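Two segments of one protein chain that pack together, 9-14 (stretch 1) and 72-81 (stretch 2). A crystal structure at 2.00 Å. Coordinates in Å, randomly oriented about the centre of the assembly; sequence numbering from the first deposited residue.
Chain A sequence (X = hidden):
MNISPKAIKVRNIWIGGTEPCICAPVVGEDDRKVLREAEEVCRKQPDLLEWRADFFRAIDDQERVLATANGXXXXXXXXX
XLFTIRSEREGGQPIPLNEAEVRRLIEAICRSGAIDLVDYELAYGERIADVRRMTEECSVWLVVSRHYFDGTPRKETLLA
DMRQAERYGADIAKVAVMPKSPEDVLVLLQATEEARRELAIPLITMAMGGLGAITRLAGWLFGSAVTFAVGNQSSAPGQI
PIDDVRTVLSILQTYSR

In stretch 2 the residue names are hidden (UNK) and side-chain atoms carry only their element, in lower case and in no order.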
# COMPACT_ATOMS: atom_id res chain seq x y z
N LYS A 9 8.14 14.10 20.73
CA LYS A 9 8.94 15.15 20.15
C LYS A 9 10.43 14.83 20.33
O LYS A 9 10.90 14.67 21.45
CB LYS A 9 8.61 16.48 20.83
CG LYS A 9 9.30 17.67 20.22
CD LYS A 9 8.70 18.04 18.89
CE LYS A 9 9.26 19.35 18.45
NZ LYS A 9 9.15 20.35 19.56
N VAL A 10 11.16 14.71 19.22
CA VAL A 10 12.58 14.42 19.29
C VAL A 10 13.26 15.53 18.51
O VAL A 10 13.08 15.66 17.31
CB VAL A 10 12.90 13.02 18.69
CG1 VAL A 10 14.41 12.73 18.77
CG2 VAL A 10 12.14 11.93 19.44
N ARG A 11 14.01 16.38 19.23
CA ARG A 11 14.74 17.51 18.66
C ARG A 11 14.07 18.23 17.51
O ARG A 11 14.65 18.25 16.41
CB ARG A 11 16.11 17.09 18.10
CG ARG A 11 17.05 16.32 18.97
CD ARG A 11 18.27 16.00 18.11
NE ARG A 11 19.06 17.20 17.81
CZ ARG A 11 19.93 17.73 18.66
NH1 ARG A 11 20.12 17.17 19.84
NH2 ARG A 11 20.59 18.84 18.34
N ASN A 12 12.90 18.83 17.69
CA ASN A 12 12.28 19.54 16.57
C ASN A 12 11.41 18.72 15.62
O ASN A 12 10.70 19.29 14.79
CB ASN A 12 13.35 20.23 15.72
CG ASN A 12 13.25 21.72 15.77
OD1 ASN A 12 12.29 22.31 15.26
ND2 ASN A 12 14.24 22.36 16.39
N ILE A 13 11.47 17.40 15.71
CA ILE A 13 10.66 16.56 14.83
C ILE A 13 9.68 15.73 15.67
O ILE A 13 10.04 15.23 16.75
CB ILE A 13 11.56 15.60 13.99
CG1 ILE A 13 10.98 15.40 12.59
CG2 ILE A 13 11.69 14.25 14.68
CD1 ILE A 13 11.16 16.58 11.69
N TRP A 14 8.45 15.57 15.18
CA TRP A 14 7.46 14.76 15.87
C TRP A 14 7.41 13.37 15.23
O TRP A 14 7.41 13.25 14.01
CB TRP A 14 6.06 15.39 15.75
CG TRP A 14 5.80 16.51 16.70
CD1 TRP A 14 5.89 17.85 16.45
CD2 TRP A 14 5.44 16.38 18.08
NE1 TRP A 14 5.60 18.56 17.58
CE2 TRP A 14 5.32 17.69 18.60
CE3 TRP A 14 5.20 15.29 18.93
CZ2 TRP A 14 4.97 17.94 19.94
CZ3 TRP A 14 4.86 15.54 20.25
CH2 TRP A 14 4.75 16.86 20.74
N UNK A 72 29.61 13.33 13.21
CA UNK A 72 28.33 13.20 12.51
C UNK A 72 27.30 14.12 13.13
O UNK A 72 26.47 14.71 12.43
c UNK A 72 28.04 10.96 13.84
c UNK A 72 26.82 11.16 14.73
c UNK A 72 28.20 9.50 13.51
c UNK A 72 27.86 11.74 12.54
N UNK A 73 27.34 14.24 14.45
CA UNK A 73 26.42 15.12 15.15
C UNK A 73 26.63 16.52 14.60
O UNK A 73 25.69 17.32 14.52
c UNK A 73 26.19 16.33 17.41
n UNK A 73 22.12 15.58 16.52
c UNK A 73 24.68 16.54 17.21
c UNK A 73 22.67 15.20 17.68
n UNK A 73 23.88 15.63 18.03
n UNK A 73 22.00 14.38 18.48
c UNK A 73 26.71 15.11 16.65
N UNK A 74 27.86 16.81 14.19
CA UNK A 74 28.19 18.11 13.64
C UNK A 74 27.63 18.29 12.24
O UNK A 74 27.18 19.37 11.87
c UNK A 74 30.11 19.74 13.45
c UNK A 74 29.71 18.29 13.61
n UNK A 74 29.19 20.65 13.74
o UNK A 74 31.25 20.04 13.08
N UNK A 75 27.66 17.22 11.44
CA UNK A 75 27.15 17.28 10.08
C UNK A 75 25.64 17.32 10.12
O UNK A 75 25.00 18.04 9.36
c UNK A 75 27.62 16.08 9.27
c UNK A 75 27.02 16.15 7.87
c UNK A 75 29.15 16.07 9.22
c UNK A 75 29.73 14.85 8.53
N UNK A 76 25.05 16.52 11.00
CA UNK A 76 23.61 16.54 11.14
C UNK A 76 23.40 17.80 11.96
O UNK A 76 24.11 18.02 12.95
c UNK A 76 23.13 15.32 11.91
N UNK A 77 22.48 18.66 11.56
CA UNK A 77 22.27 19.85 12.36
C UNK A 77 21.38 19.42 13.50
O UNK A 77 21.84 18.86 14.49
N UNK A 78 20.10 19.66 13.33
CA UNK A 78 19.11 19.27 14.32
C UNK A 78 18.51 17.92 13.96
O UNK A 78 17.69 17.38 14.70
c UNK A 78 18.02 20.33 14.41
o UNK A 78 20.12 22.02 16.71
c UNK A 78 19.07 21.43 16.41
o UNK A 78 18.45 20.67 17.20
c UNK A 78 18.49 21.63 15.02
N UNK A 79 18.90 17.36 12.81
CA UNK A 79 18.36 16.06 12.43
C UNK A 79 18.68 15.08 13.54
O UNK A 79 19.84 14.91 13.94
c UNK A 79 18.45 16.26 9.88
c UNK A 79 18.84 17.69 9.83
c UNK A 79 18.51 14.02 10.92
c UNK A 79 18.96 15.49 11.10
N UNK A 80 17.65 14.44 14.09
CA UNK A 80 17.85 13.48 15.17
C UNK A 80 18.71 12.32 14.70
O UNK A 80 18.59 11.86 13.55
c UNK A 80 16.42 13.04 15.50
c UNK A 80 15.63 14.25 15.20
c UNK A 80 16.22 14.74 13.91
N UNK A 81 19.60 11.85 15.57
CA UNK A 81 20.46 10.73 15.24
C UNK A 81 20.17 9.51 16.11
O UNK A 81 20.23 9.57 17.35
c UNK A 81 22.81 9.89 15.01
c UNK A 81 23.79 12.67 14.51
c UNK A 81 22.31 12.24 14.44
c UNK A 81 21.96 11.08 15.38

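Position 72 carries four side-chain carbons, unbranched at the first and forked at the second, and none comes near stretch 1. The fork identifies Leu72. Position 73 has three carbons, a nitrogen, and then a carbon bearing two more nitrogens, a guanidinium. The CA-to-CB bond points sideways, but the end of the chain comes nearer, and one end nitrogen lies over a face of the Arg11 guanidinium. This is Arg73, and the nitrogen is its NH2, 3.6 Å from NH1 of Arg11.

Position 74 shows two carbons, the second holding one oxygen and one nitrogen, a carboxamide out of reach of stretch 1; it is Asn74. Position 75 has four carbons forked at the first, one arm two carbons long, and it too makes no contact. That branching defines Ile75. Position 76 has a single carbon, out of reach of stretch 1, and is Ala76. Its N donates to the O of Leu72 at 2.7 Å, yet its own phi/psi of -78/132° is the first to leave helical values.

Position 77 has no side-chain atom, and nothing of stretch 1 lies within 5.5 Å of an ideal CB there, so stretch 1 leaves room for a CB at this position. It is Gly77. Position 78 has three carbons, the third carrying two oxygens: a carboxylate at the end of a two-methylene chain, with one of the two oxygens reaching NH2 of Arg11. Hence it is Glu78. OE1 of Glu78 forms a salt bridge with NH2 of Arg11 at 3.0 Å, while the backbone O of Glu78 accepts a weak hydrogen bond from NE of Arg11 (3.4 Å, 142°).

Position 79 again has four carbons forked at the first, with one two-carbon arm, and its CA-to-CB bond points away from stretch 1. It is Ile79. At position 80, three carbons close a ring onto the backbone N, and the ring carbons rest on Val10 and Ile13. The ring marks Pro80. Its CB lies 3.9 Å from CG1 of Val10, and its CG lies 4.0 Å from CG2 of Ile13. Position 81 has four carbons with the same branching as Ile79; its CA-to-CB bond points sideways and its side chain makes no contact with stretch 1. It is Ile81.

The contact, burying 350 Å² in all, joins an apolar patch to a polar arm. A type I' turn from Val10 to Ile13, closed by paired backbone hydrogen bonds (Val10 N to Ile13 O, 2.8 Å; Ile13 N to Val10 O, 2.9 Å), brings both hydrophobic side chains against Pro80. From within that turn Arg11 extends past the proline, its CD 3.9 Å from Pro80 CA. The guanidiniums of Arg11 and Arg73 stack with centres 3.9 Å apart and planes at 23°; the Glu78 carboxylate supplies negative charge beside this like-charged pair.

Stretch 2 72-81: LRNIAGEIPI
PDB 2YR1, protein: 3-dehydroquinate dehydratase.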